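Local coordinates for flavin-dependent monooxygenase, oxygenase subunit HsaA (Rhodococcus sp., PDB 2RFQ), which catalyses the flavin-dependent ortho-hydroxylation of the steroid-derived phenol 3-HSA to the catechol 3,4-DHSA during cholesterol breakdown, using FMNH2 supplied by a partner reductase, at residues D17-L20 and P21-R24; V66-Y69 and S70-K74; A243-V246 and G247-Y250. One frame throughout, in Å; residues are numbered along the deposited sequence.

Contact 1 (D17-L20 and P21-R24); sequences DALL and PTLR
Leu20, which with Leu19 gives up the most surface to the turn that follows, meets Arg24 through both backbone and side chain. The Leu20 O accepts the amide of Arg24, N to O 2.9 Å, nearly in line with the carbonyl bond. Arg24 then runs extended from CG to NE and folds its guanidinium back, so that NH1 lies 3.8 Å from Leu20 CB, which sits over one face of the group. The Leu19 O receives Leu23 N in the carbonyl plane at 3.2 Å, while Thr22 N makes a weaker bond to the same oxygen. With Leu19 CG anti to the backbone N (chi1 -177°), the isobutyl group swings forward until its CG stands 4.0 Å from Leu23 CG. Pro21 has no N-H to offer the preceding turn, and its ring packs through CD against Leu20 CB. Near this break a water links Ala18 O, to which it donates at 2.9 Å, with Thr22 OG1. Leu19 and Leu23 face helix 38-47. The arrangement is that of a proline-kinked amphipathic helix, here in the acyl-CoA dehydrogenase-like N-terminal domain.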
# COMPACT_ATOMS: atom_id res chain seq x y z
N ASP A 17 12.76 12.37 31.35
CA ASP A 17 13.78 11.39 30.98
C ASP A 17 14.15 10.46 32.13
O ASP A 17 14.26 9.24 31.94
CB ASP A 17 15.04 12.09 30.50
CG ASP A 17 15.00 12.42 29.04
OD1 ASP A 17 14.25 11.76 28.29
OD2 ASP A 17 15.76 13.35 28.64
N ALA A 18 14.36 11.04 33.31
CA ALA A 18 14.71 10.29 34.51
C ALA A 18 13.61 9.31 34.91
O ALA A 18 13.87 8.30 35.55
CB ALA A 18 15.00 11.25 35.65
N LEU A 19 12.37 9.60 34.51
CA LEU A 19 11.21 8.81 34.93
C LEU A 19 10.89 7.66 33.98
O LEU A 19 10.21 6.69 34.36
CB LEU A 19 9.98 9.75 35.04
CG LEU A 19 8.65 9.17 35.53
CD1 LEU A 19 8.82 8.52 36.92
CD2 LEU A 19 7.55 10.24 35.56
N LEU A 20 11.34 7.77 32.73
CA LEU A 20 10.95 6.77 31.70
C LEU A 20 11.16 5.30 32.09
O LEU A 20 10.25 4.48 31.89
CB LEU A 20 11.60 7.07 30.34
CG LEU A 20 11.26 8.40 29.69
CD1 LEU A 20 11.68 8.42 28.21
CD2 LEU A 20 9.76 8.76 29.82
N PRO A 21 12.33 4.95 32.65
CA PRO A 21 12.51 3.53 33.01
C PRO A 21 11.43 3.02 33.97
O PRO A 21 11.00 1.88 33.85
CB PRO A 21 13.91 3.51 33.67
CG PRO A 21 14.61 4.70 33.06
CD PRO A 21 13.53 5.74 32.98
N THR A 22 10.99 3.87 34.90
CA THR A 22 9.92 3.50 35.83
C THR A 22 8.65 3.23 35.05
O THR A 22 8.01 2.20 35.25
CB THR A 22 9.70 4.62 36.88
OG1 THR A 22 10.88 4.72 37.68
CG2 THR A 22 8.52 4.29 37.79
N LEU A 23 8.31 4.13 34.14
CA LEU A 23 7.12 3.96 33.31
C LEU A 23 7.16 2.66 32.48
O LEU A 23 6.15 1.95 32.40
CB LEU A 23 6.89 5.19 32.42
CG LEU A 23 6.76 6.51 33.16
CD1 LEU A 23 6.40 7.63 32.17
CD2 LEU A 23 5.71 6.44 34.30
N ARG A 24 8.32 2.35 31.88
CA ARG A 24 8.45 1.12 31.09
C ARG A 24 8.28 -0.09 31.98
O ARG A 24 7.58 -1.02 31.62
CB ARG A 24 9.82 1.03 30.44
CG ARG A 24 10.07 2.02 29.36
CD ARG A 24 11.32 1.66 28.52
NE ARG A 24 11.70 2.88 27.83
CZ ARG A 24 12.64 3.72 28.25
NH1 ARG A 24 12.85 4.84 27.57
NH2 ARG A 24 13.38 3.44 29.33
O HOH W 1 12.90 5.73 36.38

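Contact 2 (V66-Y69 and S70-K74); sequences VLFY and SAVRK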
# COMPACT_ATOMS: atom_id res chain seq x y z
N VAL A 66 4.78 23.09 21.15
CA VAL A 66 5.68 22.02 20.67
C VAL A 66 6.37 21.35 21.87
O VAL A 66 6.59 20.16 21.88
CB VAL A 66 6.67 22.47 19.60
CG1 VAL A 66 7.65 21.33 19.25
CG2 VAL A 66 5.90 22.91 18.34
N LEU A 67 6.70 22.13 22.89
CA LEU A 67 7.30 21.54 24.09
C LEU A 67 6.31 20.55 24.73
O LEU A 67 6.71 19.44 25.09
CB LEU A 67 7.68 22.64 25.09
CG LEU A 67 8.11 22.13 26.48
CD1 LEU A 67 9.31 21.22 26.47
CD2 LEU A 67 8.39 23.31 27.41
N PHE A 68 5.04 20.94 24.82
CA PHE A 68 4.03 20.06 25.40
C PHE A 68 3.92 18.76 24.61
O PHE A 68 3.96 17.66 25.20
CB PHE A 68 2.66 20.75 25.46
CG PHE A 68 1.57 19.85 25.95
CD1 PHE A 68 1.45 19.56 27.31
CD2 PHE A 68 0.66 19.27 25.06
CE1 PHE A 68 0.45 18.71 27.79
CE2 PHE A 68 -0.33 18.39 25.52
CZ PHE A 68 -0.44 18.12 26.88
N TYR A 69 3.81 18.85 23.27
CA TYR A 69 3.65 17.62 22.48
C TYR A 69 4.92 16.76 22.48
O TYR A 69 4.84 15.53 22.39
CB TYR A 69 3.15 17.90 21.06
CG TYR A 69 1.79 18.54 21.04
CD1 TYR A 69 0.68 17.90 21.61
CD2 TYR A 69 1.61 19.80 20.47
CE1 TYR A 69 -0.59 18.51 21.60
CE2 TYR A 69 0.35 20.41 20.44
CZ TYR A 69 -0.73 19.76 20.99
OH TYR A 69 -1.97 20.39 20.95
N SER A 70 6.08 17.41 22.61
CA SER A 70 7.37 16.71 22.72
C SER A 70 7.40 15.90 24.01
O SER A 70 7.89 14.77 24.03
CB SER A 70 8.51 17.72 22.67
OG SER A 70 8.53 18.32 21.38
N ALA A 71 6.86 16.48 25.08
CA ALA A 71 6.79 15.79 26.39
C ALA A 71 5.86 14.58 26.30
O ALA A 71 6.18 13.48 26.77
CB ALA A 71 6.32 16.76 27.47
N VAL A 72 4.72 14.79 25.64
CA VAL A 72 3.77 13.71 25.38
C VAL A 72 4.41 12.56 24.60
O VAL A 72 4.28 11.39 25.00
CB VAL A 72 2.54 14.23 24.64
CG1 VAL A 72 1.66 13.06 24.14
CG2 VAL A 72 1.72 15.06 25.63
N ARG A 73 5.08 12.92 23.52
CA ARG A 73 5.78 11.94 22.69
C ARG A 73 6.72 11.09 23.54
O ARG A 73 6.73 9.86 23.43
CB ARG A 73 6.56 12.62 21.58
CG ARG A 73 7.19 11.64 20.63
CD ARG A 73 8.00 12.36 19.61
NE ARG A 73 9.29 12.74 20.16
CZ ARG A 73 10.36 13.08 19.43
NH1 ARG A 73 10.31 13.10 18.09
NH2 ARG A 73 11.49 13.43 20.03
N LYS A 74 7.50 11.76 24.39
CA LYS A 74 8.44 11.05 25.28
C LYS A 74 7.72 10.08 26.22
O LYS A 74 8.10 8.91 26.32
CB LYS A 74 9.25 12.09 26.08
CG LYS A 74 10.31 11.50 26.95
CD LYS A 74 11.01 12.57 27.82
CE LYS A 74 11.75 13.58 26.98
NZ LYS A 74 12.96 13.02 26.30
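Ser70 grips Val66 O twice, through OG at 2.7 Å and through its own amide N at 2.9 Å, the former being the i to i-4 side-chain-to-backbone bond common for serine in alpha helices. The two donors reach the oxygen from opposite faces of its carbonyl plane, OG lying 37° out of it. The hydroxyl is placed there because OG is anti to the carbonyl carbon (chi1 -66°), which turns it back toward the preceding turn. In this buried helix the serine thus satisfies its hydroxyl locally, and the Ser70 side chain touches Trp294 of helix 277-309. The regular ladder continues with Ala71 N to Leu67 O, Val72 N to Phe68 O and Arg73 N to Tyr69 O. Beyond the backbone the packing is mostly apolar and aromatic. Phe68 also meets Phe49, while Tyr69 turns its hydroxyl to Ile236 O on helix 233-266; the edge of the Phe68 ring, at CD2, lies over one face of the Tyr69 ring. Helix 65-76 thereby joins the N-terminal helical domain to the C-terminal bundle. On the Phe68 ring itself, Val72 CG2 makes a CH-pi contact over one face, 4.2 Å from the centroid and 22° off the ring normal.

Contact 3 (A243-V246 and G247-Y250); sequences APIV and GMAY
Val246 CG1 stands anti to the backbone N (chi1 176°) and thereby leans forward along the helix, while Tyr250 CG lies beside its own N (chi1 -83°), bringing the ring back to meet it. The two side chains run side by side in the same direction, and CG1 touches Tyr250 CE1 at 3.6 Å, in the plane of the ring and at its edge. The same edge approaches the backbone, with Tyr250 CD1 3.3 Å from Val246 O, an oxygen that also accepts Tyr250 N at 3.1 Å. An alanine in place of Tyr250 is likely to leave Val246 CG1 without its aromatic neighbour and to cost Arg73 one of its cation-pi partners, with Trp294 remaining. Two residues earlier, selenomethionine Met248 bends at its last torsion (chi3 -138°) and carries CE across to both Pro244 CB and Ile245 CG1, 4.1 Å from each. Pro244 has no amide hydrogen to give, so the helix kinks there, yet its O still accepts Met248 N at 2.8 Å. Gly247 N bonds to Ala243 O, and Arg73 CG packs against the Gly247 CA. Pro244, Ile245 and Met248 all lie against Trp84, which by similarity binds FMN; Ile245 and Ala249 also pack on helix 316-344. This is a proline-kinked, buried helix of the C-terminal helical bundle of the acyl-CoA dehydrogenase fold, passing beside the probable flavin site.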
# COMPACT_ATOMS: atom_id res chain seq x y z
N ALA A 243 -0.26 12.85 18.96
CA ALA A 243 1.10 12.87 19.55
C ALA A 243 1.44 11.61 20.36
O ALA A 243 2.54 11.06 20.19
CB ALA A 243 1.31 14.15 20.38
N PRO A 244 0.53 11.13 21.23
CA PRO A 244 0.87 9.90 21.98
C PRO A 244 0.99 8.68 21.07
O PRO A 244 1.81 7.82 21.31
CB PRO A 244 -0.26 9.76 23.01
CG PRO A 244 -1.40 10.61 22.49
CD PRO A 244 -0.80 11.67 21.60
N ILE A 245 0.21 8.63 19.98
CA ILE A 245 0.32 7.49 19.06
C ILE A 245 1.67 7.53 18.34
O ILE A 245 2.34 6.50 18.20
CB ILE A 245 -0.86 7.42 18.12
CG1 ILE A 245 -2.15 7.25 18.95
CG2 ILE A 245 -0.69 6.27 17.14
CD1 ILE A 245 -3.47 7.41 18.11
N VAL A 246 2.06 8.72 17.88
CA VAL A 246 3.42 8.91 17.35
C VAL A 246 4.48 8.45 18.39
O VAL A 246 5.40 7.70 18.06
CB VAL A 246 3.66 10.35 16.87
CG1 VAL A 246 5.12 10.54 16.43
CG2 VAL A 246 2.69 10.64 15.70
N GLY A 247 4.34 8.89 19.64
CA GLY A 247 5.26 8.46 20.71
C GLY A 247 5.29 6.94 20.89
O GLY A 247 6.37 6.36 21.07
N MSE A 248 4.12 6.30 20.83
CA MSE A 248 4.04 4.83 20.88
C MSE A 248 4.88 4.21 19.77
O MSE A 248 5.57 3.20 19.99
CB MSE A 248 2.58 4.37 20.81
CG MSE A 248 1.82 4.67 22.09
SE MSE A 248 -0.06 4.18 21.73
CE MSE A 248 -0.97 5.72 22.61
N ALA A 249 4.89 4.85 18.59
CA ALA A 249 5.64 4.33 17.45
C ALA A 249 7.14 4.45 17.72
O ALA A 249 7.92 3.52 17.40
CB ALA A 249 5.20 5.05 16.15
N TYR A 250 7.57 5.57 18.30
CA TYR A 250 8.99 5.71 18.69
C TYR A 250 9.39 4.60 19.66
O TYR A 250 10.47 3.96 19.52
CB TYR A 250 9.27 7.07 19.32
CG TYR A 250 9.52 8.18 18.32
CD1 TYR A 250 8.47 8.93 17.82
CD2 TYR A 250 10.80 8.44 17.84
CE1 TYR A 250 8.68 9.98 16.91
CE2 TYR A 250 11.04 9.47 16.90
CZ TYR A 250 9.94 10.22 16.44
OH TYR A 250 10.13 11.24 15.53

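All three contacts are turns of alpha helix, but they differ in depth. Contact 1 is partly exposed on helix 11-25 and uses a water and a solvent-facing arginine; contacts 2 and 3 lie in the core, where polar groups are met by backbone or neighbouring helices. Prolines interrupt the hydrogen-bond ladder in contacts 1 and 3, whereas contact 2 is unbroken and adds a serine hydroxyl to it. Helix 65-76 is the middle layer: Lys74 salt-bridges Asp17 of contact 1 (NZ to OD1, 2.7 Å), a lysine shared with Asp8, while Val72 and Arg73 pack on contact 3. Contacts 1 and 3 do not touch, their nearest atoms being about 8 Å apart.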